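Local coordinates for ABC transporter substrate binding protein (Ribose) (Agrobacterium vitis S4, PDB 4WT7) that binds D-allitol and probably serves as the carbohydrate-capturing subunit of an ABC transporter, at residues 108-113 and 125-130; 135-140 and 269-274; 176-179 and 183-186; 257-260 and 264-267. All coordinates share one frame; numbering follows the deposited sequence.

Interaction 1: residues 108-113 and 125-130; sequences RARDAG and HSLNNS
The last turn of helix 99-111 meets the bend that precedes strand 129-131 in the first parallel-sheet domain, and R110 with H125 and L127 makes this contact. R110 donates NH2 to the backbone oxygen H125 O at 2.9 Å, with a nearly straight N-H...O angle of 165°. The oxygen lies in the guanidinium plane, but the donor stands 58° out of the carbonyl plane, so the bond does not follow a lone pair of H125 O. Bends at chi2 and chi3 fold the R110 chain back, which puts CG and CD each about 3.3 Å from that same H125 O. Over one guanidinium face sits L127, whose CG is 3.7 Å from R110 NH2. Water 1, at the guanidinium edge, accepts from R110 NH2 at 2.9 Å and gives a weak bond to S126 O. The bend is held separately by an ST turn, N128 N to S126 OG at 3.2 Å, while S126 OG also bonds T118. Around it, H125 packs on D103, L106 and K107 of helix 99-111, R110 on V116 of strand 116-119, and L127 on L289 of helix 275-290.

Interaction 2: residues 135-140 and 269-274; sequences WGIGKD and ADVAQQ. With X9X (D-allitol), chain C.
The flat carboxamide of Q273 is held through both its polar atoms, while the aliphatic part of the same chain meets I137 of helix 134-148. Q273 NE2 donates to OAB of D-allitol at 2.9 Å with an N-H...O angle of 170°, nearly linear, and it is also bonded to D251 OD1. On the other polar atom, Q273 OE1 is bonded to S132 OG. With both ends of the amide engaged, its rotation is probably fixed with the nitrogen toward the sugar alcohol. Chi1 of -66° sets Q273 CG beside its backbone N, 4.3 Å from I137 CD1, and the extended chi2 carries the amide on to the ligand.

Behind this polar end lies an apolar contact. I137 and V271 cross obliquely, with I137 CG1 3.8 Å from V271 CG1 and I137 CD1 4.2 Å from the same methyl. V271 presents CG1, the branch anti to the backbone N (chi1 -177°). All three touching residues are buried, and I137 also packs on V250, A303 and R170.

H44, D47, D120, R170 and D251 supply further hydrogen bonds to allitol. The chain passes from strand 129-131 of the parallel sheet to helix 134-148 of the other domain, and returns from strand 267-272 of the mixed sheet to helix 275-290, which packs on the first domain. Q273 thus lies beside interdomain crossovers, at the ligand cleft and, as in related two-domain periplasmic sugar-binding proteins, probably by the hinge.

Interaction 3: residues 176-179 and 183-186; sequences NVIK and KVKI
I178, in the last turn of helix 165-178, and V184, in the strand that follows, bring their CA atoms to 6.1 Å without any direct backbone hydrogen bond between the two segments. Water 2 lies between the main chains, 2.6 Å from I178 O and equally close to V184 O; other acceptors compete for its two protons, so both bonds may not be made at once.

Side-chain contact runs through two branches of I178. Its CG2 methyl meets V184 CG1 at 3.9 Å, and I178 CB is 4.1 Å from V184 CB, so this half of the contact lies close to the backbones. The longer branch goes to I186: I178 CD1 sits 3.5 Å from I186 CG1 and 3.8 Å from I186 CD1, a close approach to the CG1-CD1 branch of I186. I178 crosses both V184 and I186 at about a right angle. The division of labour follows from chi1 of 76°, which places I178 CG1 between the backbone N and the carbonyl carbon, a crowded position; the extended chi2 then carries CD1 across to I186. V184 answers with the CG1 branch, anti to its own nitrogen, while the intervening K185 directs its CB away, consistent with alternation along a strand.

These residues close a beta-alpha-beta unit formed by strand 153-158, helix 165-178 and strand 184-186. V184 and I186 pack on V155 and V157 of the neighbouring parallel strand, and I178 also rests on V146 of helix 134-148.

Interaction 4: residues 257-260 and 264-267; sequences LQLV and ASPA
The backbone oxygen of A267 accepts a hydrogen bond from K308 NZ and is also approached by the CA-H of V260 in a CA-H...O contact, with V260 CA 3.5 Å from A267 O and an angle of 174° at the hydrogen. This is the tight alpha-to-beta connection between helix 254-260 and strand 267-272, one step of the alternating helix and strand pattern of the second domain. K308 NZ is hydrogen-bonded to V260 O as well and more weakly to S265 O, so a single lysine ties the helix end to the connecting segment. Its positive charge would probably be favoured beside carbonyl oxygens at the C-terminal end of a helix.

S265 forms a second point of contact. Its CB lies 3.3 Å from L259 O, while S265 OG comes 3.7 Å from L259 CB. The hydroxyl, anti to the serine nitrogen (chi1 -179°), is turned toward the following residues, where it accepts a weak bond from A267 N at 3.3 Å.

Outside the segments, L259 packs on L231 and T234 of helix 227-240, S265 also touches T234, and V260 meets V311 of helix 311-318. A267 packs against the helix end: its one methyl carbon, CB, rests 3.9 Å from L259 CB and 4.2 Å from V260 CG2.

Overall arrangement
Interaction 1 belongs to the domain built on the parallel sheet that includes strand 129-131, the other three to the domain with the mixed sheet. Its centre is about 40 Å from that of interaction 4, on the opposite side of the chain's centre. Interaction 2 is central, its centre about 27 Å from that of interaction 1, 17 Å from interaction 3 and 16 Å from interaction 4. It touches the latter two: K139 packs on V177, and D270 on L257 and V260. Along the chain interaction 1 closes first; interactions 3 and 4 then follow in turn between the halves of interaction 2. Both are local helix-to-strand connections adjoining the long-range contact beside the allitol cleft, probably near the hinge.

Interaction 1: residues 108-113 and 125-130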
loop_
_atom_site.group_PDB
_atom_site.type_symbol
_atom_site.label_atom_id
_atom_site.label_comp_id
_atom_site.label_asym_id
_atom_site.label_seq_id
_atom_site.Cartn_x
_atom_site.Cartn_y
_atom_site.Cartn_z
ATOM N N ARG A 108 -13.304 16.382 -11.386
ATOM C CA ARG A 108 -14.393 17.272 -11.072
ATOM C C ARG A 108 -13.960 18.279 -10.014
ATOM O O ARG A 108 -14.274 19.446 -10.092
ATOM C CB ARG A 108 -15.592 16.429 -10.592
ATOM C CG ARG A 108 -16.796 17.209 -10.172
ATOM C CD ARG A 108 -17.442 17.962 -11.349
ATOM N NE ARG A 108 -18.102 17.068 -12.312
ATOM C CZ ARG A 108 -19.347 16.604 -12.177
ATOM N NH1 ARG A 108 -20.096 16.940 -11.128
ATOM N NH2 ARG A 108 -19.855 15.812 -13.103
ATOM N N ALA A 109 -13.203 17.827 -9.027
ATOM C CA ALA A 109 -12.763 18.714 -7.946
ATOM C C ALA A 109 -11.852 19.836 -8.525
ATOM O O ALA A 109 -12.067 21.034 -8.307
ATOM C CB ALA A 109 -12.027 17.905 -6.902
ATOM N N ARG A 110 -10.849 19.436 -9.285
ATOM C CA ARG A 110 -9.972 20.399 -9.961
ATOM C C ARG A 110 -10.777 21.401 -10.833
ATOM O O ARG A 110 -10.509 22.609 -10.839
ATOM C CB ARG A 110 -8.971 19.649 -10.846
ATOM C CG ARG A 110 -8.052 18.739 -10.095
ATOM C CD ARG A 110 -7.155 19.523 -9.152
ATOM N NE ARG A 110 -6.489 20.615 -9.825
ATOM C CZ ARG A 110 -5.393 20.500 -10.572
ATOM N NH1 ARG A 110 -4.870 21.572 -11.146
ATOM N NH2 ARG A 110 -4.807 19.326 -10.751
ATOM N N ASP A 111 -11.740 20.863 -11.583
ATOM C CA ASP A 111 -12.551 21.649 -12.499
ATOM C C ASP A 111 -13.374 22.639 -11.671
ATOM O O ASP A 111 -13.684 23.728 -12.119
ATOM C CB ASP A 111 -13.479 20.743 -13.326
ATOM C CG ASP A 111 -12.745 19.965 -14.435
ATOM O OD1 ASP A 111 -11.569 20.272 -14.740
ATOM O OD2 ASP A 111 -13.359 19.029 -15.019
ATOM N N ALA A 112 -13.694 22.250 -10.437
ATOM C CA ALA A 112 -14.430 23.110 -9.528
ATOM C C ALA A 112 -13.558 24.132 -8.799
ATOM O O ALA A 112 -14.042 24.892 -7.966
ATOM C CB ALA A 112 -15.181 22.259 -8.515
ATOM N N GLY A 113 -12.274 24.141 -9.104
ATOM C CA GLY A 113 -11.386 25.137 -8.541
ATOM C C GLY A 113 -10.642 24.638 -7.317
ATOM O O GLY A 113 -9.982 25.414 -6.654
ATOM N N HIS A 125 -4.823 14.261 -12.306
ATOM C CA HIS A 125 -5.615 15.347 -11.731
ATOM C C HIS A 125 -5.091 15.717 -10.363
ATOM O O HIS A 125 -5.543 16.698 -9.744
ATOM C CB HIS A 125 -7.085 14.962 -11.675
ATOM C CG HIS A 125 -7.600 14.498 -13.002
ATOM N ND1 HIS A 125 -7.498 15.274 -14.138
ATOM C CD2 HIS A 125 -8.141 13.320 -13.392
ATOM C CE1 HIS A 125 -7.960 14.591 -15.173
ATOM N NE2 HIS A 125 -8.373 13.413 -14.742
ATOM N N SER A 126 -4.118 14.956 -9.884
ATOM C CA SER A 126 -3.496 15.298 -8.640
ATOM C C SER A 126 -2.335 16.232 -8.902
ATOM O O SER A 126 -1.607 16.008 -9.854
ATOM C CB SER A 126 -2.988 14.034 -7.964
ATOM O OG SER A 126 -2.366 14.354 -6.733
ATOM N N LEU A 127 -2.149 17.247 -8.051
ATOM C CA LEU A 127 -0.980 18.139 -8.084
ATOM C C LEU A 127 0.246 17.502 -7.455
ATOM O O LEU A 127 1.385 17.898 -7.727
ATOM C CB LEU A 127 -1.282 19.425 -7.316
ATOM C CG LEU A 127 -2.319 20.241 -8.099
ATOM C CD1 LEU A 127 -2.986 21.292 -7.236
ATOM C CD2 LEU A 127 -1.623 20.833 -9.281
ATOM N N ASN A 128 0.023 16.525 -6.589
ATOM C CA ASN A 128 1.140 15.910 -5.932
ATOM C C ASN A 128 0.719 14.602 -5.265
ATOM O O ASN A 128 -0.271 14.557 -4.538
ATOM C CB ASN A 128 1.706 16.908 -4.911
ATOM C CG ASN A 128 2.711 16.284 -3.972
ATOM O OD1 ASN A 128 2.390 15.958 -2.822
ATOM N ND2 ASN A 128 3.914 16.091 -4.453
ATOM N N ASN A 129 1.461 13.552 -5.578
ATOM C CA ASN A 129 1.175 12.193 -5.085
ATOM C C ASN A 129 2.301 11.849 -4.125
ATOM O O ASN A 129 3.480 11.774 -4.536
ATOM C CB ASN A 129 1.119 11.194 -6.269
ATOM C CG ASN A 129 0.873 9.752 -5.828
ATOM O OD1 ASN A 129 0.357 9.492 -4.717
ATOM N ND2 ASN A 129 1.284 8.799 -6.674
ATOM N N SER A 130 1.950 11.762 -2.836
ATOM C CA SER A 130 2.850 11.249 -1.805
ATOM C C SER A 130 2.775 9.724 -1.792
ATOM O O SER A 130 1.710 9.148 -1.627
ATOM C CB SER A 130 2.490 11.798 -0.415
ATOM O OG SER A 130 2.635 13.199 -0.348
HETATM O O HOH W 1 -2.383 18.526 -12.137
#

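Interaction 2: residues 135-140 and 269-274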
loop_
_atom_site.group_PDB
_atom_site.type_symbol
_atom_site.label_atom_id
_atom_site.label_comp_id
_atom_site.label_asym_id
_atom_site.label_seq_id
_atom_site.Cartn_x
_atom_site.Cartn_y
_atom_site.Cartn_z
ATOM N N TRP A 135 8.714 1.596 -7.624
ATOM C CA TRP A 135 9.594 0.873 -8.516
ATOM C C TRP A 135 10.725 0.225 -7.714
ATOM O O TRP A 135 11.034 -0.966 -7.896
ATOM C CB TRP A 135 10.104 1.821 -9.577
ATOM C CG TRP A 135 8.988 2.296 -10.473
ATOM C CD1 TRP A 135 8.511 1.642 -11.565
ATOM C CD2 TRP A 135 8.208 3.499 -10.354
ATOM N NE1 TRP A 135 7.518 2.351 -12.138
ATOM C CE2 TRP A 135 7.306 3.509 -11.423
ATOM C CE3 TRP A 135 8.216 4.592 -9.469
ATOM C CZ2 TRP A 135 6.362 4.538 -11.624
ATOM C CZ3 TRP A 135 7.287 5.625 -9.670
ATOM C CH2 TRP A 135 6.376 5.586 -10.740
ATOM N N GLY A 136 11.293 1.006 -6.800
ATOM C CA GLY A 136 12.338 0.535 -5.883
ATOM C C GLY A 136 11.798 -0.588 -5.014
ATOM O O GLY A 136 12.404 -1.647 -4.946
ATOM N N ILE A 137 10.656 -0.353 -4.359
ATOM C CA ILE A 137 10.031 -1.371 -3.529
ATOM C C ILE A 137 9.829 -2.679 -4.291
ATOM O O ILE A 137 10.221 -3.763 -3.836
ATOM C CB ILE A 137 8.673 -0.891 -3.013
ATOM C CG1 ILE A 137 8.889 0.056 -1.831
ATOM C CG2 ILE A 137 7.811 -2.083 -2.554
ATOM C CD1 ILE A 137 7.610 0.571 -1.228
ATOM N N GLY A 138 9.194 -2.583 -5.449
ATOM C CA GLY A 138 8.777 -3.779 -6.141
ATOM C C GLY A 138 9.970 -4.531 -6.650
ATOM O O GLY A 138 9.996 -5.758 -6.574
ATOM N N LYS A 139 10.981 -3.817 -7.142
ATOM C CA LYS A 139 12.193 -4.486 -7.622
ATOM C C LYS A 139 12.996 -5.145 -6.467
ATOM O O LYS A 139 13.524 -6.268 -6.580
ATOM C CB LYS A 139 13.065 -3.461 -8.377
ATOM C CG LYS A 139 14.559 -3.721 -8.233
ATOM C CD LYS A 139 15.373 -2.479 -8.440
ATOM C CE LYS A 139 15.617 -1.729 -7.166
ATOM N NZ LYS A 139 17.059 -1.787 -6.822
ATOM N N ASP A 140 13.127 -4.422 -5.367
ATOM C CA ASP A 140 13.846 -4.936 -4.242
ATOM C C ASP A 140 13.169 -6.191 -3.694
ATOM O O ASP A 140 13.843 -7.150 -3.350
ATOM C CB ASP A 140 13.955 -3.880 -3.132
ATOM C CG ASP A 140 14.940 -2.756 -3.466
ATOM O OD1 ASP A 140 15.854 -2.931 -4.310
ATOM O OD2 ASP A 140 14.778 -1.682 -2.867
ATOM N N ALA A 269 10.229 -11.708 3.854
ATOM C CA ALA A 269 10.551 -10.310 3.583
ATOM C C ALA A 269 9.277 -9.459 3.512
ATOM O O ALA A 269 8.229 -9.910 3.039
ATOM C CB ALA A 269 11.333 -10.175 2.318
ATOM N N ASP A 270 9.379 -8.223 4.016
ATOM C CA ASP A 270 8.245 -7.284 4.021
ATOM C C ASP A 270 8.891 -5.937 3.887
ATOM O O ASP A 270 9.716 -5.562 4.729
ATOM C CB ASP A 270 7.502 -7.369 5.349
ATOM C CG ASP A 270 6.262 -6.507 5.409
ATOM O OD1 ASP A 270 5.987 -5.721 4.450
ATOM O OD2 ASP A 270 5.534 -6.637 6.434
ATOM N N VAL A 271 8.607 -5.230 2.811
ATOM C CA VAL A 271 9.166 -3.878 2.669
ATOM C C VAL A 271 8.338 -2.884 3.494
ATOM O O VAL A 271 7.167 -2.596 3.197
ATOM C CB VAL A 271 9.243 -3.423 1.190
ATOM C CG1 VAL A 271 9.899 -2.050 1.118
ATOM C CG2 VAL A 271 10.037 -4.452 0.331
ATOM N N ALA A 272 8.952 -2.349 4.532
ATOM C CA ALA A 272 8.241 -1.439 5.405
ATOM C C ALA A 272 8.085 -0.093 4.718
ATOM O O ALA A 272 9.047 0.452 4.126
ATOM C CB ALA A 272 8.947 -1.285 6.709
ATOM N N GLN A 273 6.870 0.412 4.812
ATOM C CA GLN A 273 6.557 1.785 4.453
ATOM C C GLN A 273 6.402 2.640 5.683
ATOM O O GLN A 273 6.461 2.140 6.822
ATOM C CB GLN A 273 5.248 1.809 3.686
ATOM C CG GLN A 273 5.336 1.123 2.365
ATOM C CD GLN A 273 4.209 1.554 1.410
ATOM O OE1 GLN A 273 4.329 2.557 0.718
ATOM N NE2 GLN A 273 3.111 0.814 1.411
ATOM N N GLN A 274 6.177 3.933 5.445
ATOM C CA GLN A 274 6.057 4.939 6.501
ATOM C C GLN A 274 4.760 5.737 6.297
ATOM O O GLN A 274 4.783 6.890 5.838
ATOM C CB GLN A 274 7.257 5.862 6.457
ATOM C CG GLN A 274 8.579 5.128 6.591
ATOM C CD GLN A 274 9.759 6.070 6.897
ATOM O OE1 GLN A 274 9.914 6.528 8.036
ATOM N NE2 GLN A 274 10.618 6.319 5.899
HETATM O OAA X9X C . -4.705 -0.955 -1.845
HETATM C CAG X9X C . -4.317 -1.890 -0.904
HETATM C CAI X9X C . -3.051 -1.655 -0.147
HETATM O OAC X9X C . -1.913 -1.833 -0.954
HETATM C CAK X9X C . -3.088 -0.343 0.582
HETATM O OAE X9X C . -4.251 -0.363 1.317
HETATM C CAL X9X C . -1.946 -0.223 1.593
HETATM O OAF X9X C . -1.949 -1.282 2.487
HETATM C CAJ X9X C . -0.558 0.022 1.036
HETATM O OAD X9X C . 0.085 -1.125 0.599
HETATM C CAH X9X C . -0.454 1.109 -0.015
HETATM O OAB X9X C . 0.784 1.784 -0.065
#

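Interaction 3: residues 176-179 and 183-186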
loop_
_atom_site.group_PDB
_atom_site.type_symbol
_atom_site.label_atom_id
_atom_site.label_comp_id
_atom_site.label_asym_id
_atom_site.label_seq_id
_atom_site.Cartn_x
_atom_site.Cartn_y
_atom_site.Cartn_z
ATOM N N ASN A 176 8.680 -7.887 -14.035
ATOM C CA ASN A 176 9.833 -7.493 -14.795
ATOM C C ASN A 176 11.130 -8.046 -14.282
ATOM O O ASN A 176 12.085 -8.204 -15.042
ATOM C CB ASN A 176 9.949 -6.004 -14.866
ATOM C CG ASN A 176 10.879 -5.601 -15.933
ATOM O OD1 ASN A 176 10.593 -5.813 -17.117
ATOM N ND2 ASN A 176 12.038 -5.078 -15.548
ATOM N N VAL A 177 11.194 -8.266 -12.976
ATOM C CA VAL A 177 12.365 -8.877 -12.416
ATOM C C VAL A 177 12.417 -10.342 -12.872
ATOM O O VAL A 177 13.430 -10.768 -13.404
ATOM C CB VAL A 177 12.403 -8.725 -10.897
ATOM C CG1 VAL A 177 13.465 -9.605 -10.300
ATOM C CG2 VAL A 177 12.688 -7.261 -10.553
ATOM N N ILE A 178 11.329 -11.092 -12.726
ATOM C CA ILE A 178 11.402 -12.531 -13.026
ATOM C C ILE A 178 11.488 -12.829 -14.529
ATOM O O ILE A 178 11.919 -13.911 -14.945
ATOM C CB ILE A 178 10.252 -13.363 -12.351
ATOM C CG1 ILE A 178 8.915 -13.202 -13.075
ATOM C CG2 ILE A 178 10.121 -12.980 -10.870
ATOM C CD1 ILE A 178 7.753 -13.889 -12.361
ATOM N N LYS A 179 11.059 -11.889 -15.359
ATOM C CA LYS A 179 11.351 -12.001 -16.777
ATOM C C LYS A 179 12.825 -12.403 -17.082
ATOM O O LYS A 179 13.094 -13.123 -18.049
ATOM C CB LYS A 179 10.999 -10.691 -17.459
ATOM C CG LYS A 179 11.213 -10.719 -18.907
ATOM C CD LYS A 179 10.451 -9.627 -19.607
ATOM C CE LYS A 179 11.369 -8.573 -20.125
ATOM N NZ LYS A 179 10.733 -7.724 -21.202
ATOM N N LYS A 183 13.325 -19.409 -14.930
ATOM C CA LYS A 183 12.944 -20.618 -14.197
ATOM C C LYS A 183 12.006 -20.281 -13.038
ATOM O O LYS A 183 11.526 -21.169 -12.336
ATOM C CB LYS A 183 14.172 -21.337 -13.665
ATOM C CG LYS A 183 15.156 -21.737 -14.727
ATOM C CD LYS A 183 16.073 -22.818 -14.246
ATOM C CE LYS A 183 17.368 -22.783 -15.006
ATOM N NZ LYS A 183 18.326 -23.789 -14.468
ATOM N N VAL A 184 11.782 -18.985 -12.825
ATOM C CA VAL A 184 10.785 -18.493 -11.880
ATOM C C VAL A 184 9.463 -18.249 -12.599
ATOM O O VAL A 184 9.399 -17.522 -13.602
ATOM C CB VAL A 184 11.226 -17.173 -11.214
ATOM C CG1 VAL A 184 10.267 -16.805 -10.124
ATOM C CG2 VAL A 184 12.644 -17.311 -10.633
ATOM N N LYS A 185 8.405 -18.857 -12.094
ATOM C CA LYS A 185 7.113 -18.798 -12.770
ATOM C C LYS A 185 6.044 -18.427 -11.787
ATOM O O LYS A 185 6.033 -18.900 -10.636
ATOM C CB LYS A 185 6.721 -20.176 -13.335
ATOM C CG LYS A 185 7.852 -20.986 -13.921
ATOM C CD LYS A 185 8.493 -20.264 -15.095
ATOM C CE LYS A 185 8.561 -21.166 -16.340
ATOM N NZ LYS A 185 9.343 -22.418 -16.089
ATOM N N ILE A 186 5.113 -17.632 -12.267
ATOM C CA ILE A 186 3.930 -17.298 -11.516
ATOM C C ILE A 186 2.884 -18.353 -11.848
ATOM O O ILE A 186 2.575 -18.628 -13.027
ATOM C CB ILE A 186 3.410 -15.883 -11.880
ATOM C CG1 ILE A 186 4.469 -14.825 -11.565
ATOM C CG2 ILE A 186 2.102 -15.576 -11.150
ATOM C CD1 ILE A 186 4.040 -13.411 -11.976
HETATM O O HOH W 2 10.253 -15.875 -15.380
#

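Interaction 4: residues 257-260 and 264-267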
loop_
_atom_site.group_PDB
_atom_site.type_symbol
_atom_site.label_atom_id
_atom_site.label_comp_id
_atom_site.label_asym_id
_atom_site.label_seq_id
_atom_site.Cartn_x
_atom_site.Cartn_y
_atom_site.Cartn_z
ATOM N N LEU A 257 5.829 -7.860 10.475
ATOM C CA LEU A 257 7.247 -7.695 10.804
ATOM C C LEU A 257 7.692 -8.672 11.881
ATOM O O LEU A 257 8.779 -9.238 11.799
ATOM C CB LEU A 257 7.518 -6.279 11.282
ATOM C CG LEU A 257 7.517 -5.228 10.177
ATOM C CD1 LEU A 257 8.058 -3.923 10.656
ATOM C CD2 LEU A 257 8.296 -5.718 8.961
ATOM N N GLN A 258 6.841 -8.864 12.880
ATOM C CA GLN A 258 7.168 -9.781 13.963
ATOM C C GLN A 258 7.128 -11.234 13.502
ATOM O O GLN A 258 7.800 -12.067 14.072
ATOM C CB GLN A 258 6.308 -9.524 15.198
ATOM C CG GLN A 258 4.839 -9.894 15.080
ATOM C CD GLN A 258 4.007 -9.257 16.214
ATOM O OE1 GLN A 258 4.263 -8.111 16.590
ATOM N NE2 GLN A 258 3.037 -10.010 16.778
ATOM N N LEU A 259 6.408 -11.524 12.420
ATOM C CA LEU A 259 6.524 -12.834 11.780
ATOM C C LEU A 259 7.871 -12.985 11.053
ATOM O O LEU A 259 8.556 -14.014 11.168
ATOM C CB LEU A 259 5.358 -13.103 10.808
ATOM C CG LEU A 259 3.942 -13.290 11.367
ATOM C CD1 LEU A 259 3.008 -13.688 10.259
ATOM C CD2 LEU A 259 3.864 -14.338 12.471
ATOM N N VAL A 260 8.253 -11.953 10.296
ATOM C CA VAL A 260 9.539 -11.954 9.616
ATOM C C VAL A 260 10.665 -12.205 10.638
ATOM O O VAL A 260 11.668 -12.868 10.336
ATOM C CB VAL A 260 9.769 -10.602 8.881
ATOM C CG1 VAL A 260 11.209 -10.462 8.398
ATOM C CG2 VAL A 260 8.791 -10.446 7.738
ATOM N N ALA A 264 11.080 -19.360 12.773
ATOM C CA ALA A 264 10.247 -20.524 12.487
ATOM C C ALA A 264 9.049 -20.163 11.587
ATOM O O ALA A 264 8.256 -21.035 11.201
ATOM C CB ALA A 264 9.775 -21.149 13.787
ATOM N N SER A 265 8.937 -18.880 11.242
ATOM C CA SER A 265 7.897 -18.404 10.331
ATOM C C SER A 265 8.387 -18.334 8.889
ATOM O O SER A 265 9.480 -17.845 8.607
ATOM C CB SER A 265 7.382 -17.026 10.759
ATOM O OG SER A 265 6.366 -16.573 9.886
ATOM N N PRO A 266 7.559 -18.809 7.955
ATOM C CA PRO A 266 7.901 -18.712 6.533
ATOM C C PRO A 266 7.832 -17.276 5.956
ATOM O O PRO A 266 8.160 -17.062 4.793
ATOM C CB PRO A 266 6.866 -19.629 5.871
ATOM C CG PRO A 266 5.725 -19.648 6.815
ATOM C CD PRO A 266 6.334 -19.587 8.182
ATOM N N ALA A 267 7.432 -16.296 6.758
ATOM C CA ALA A 267 7.450 -14.909 6.315
ATOM C C ALA A 267 8.897 -14.461 6.126
ATOM O O ALA A 267 9.690 -14.375 7.099
ATOM C CB ALA A 267 6.728 -14.036 7.312
#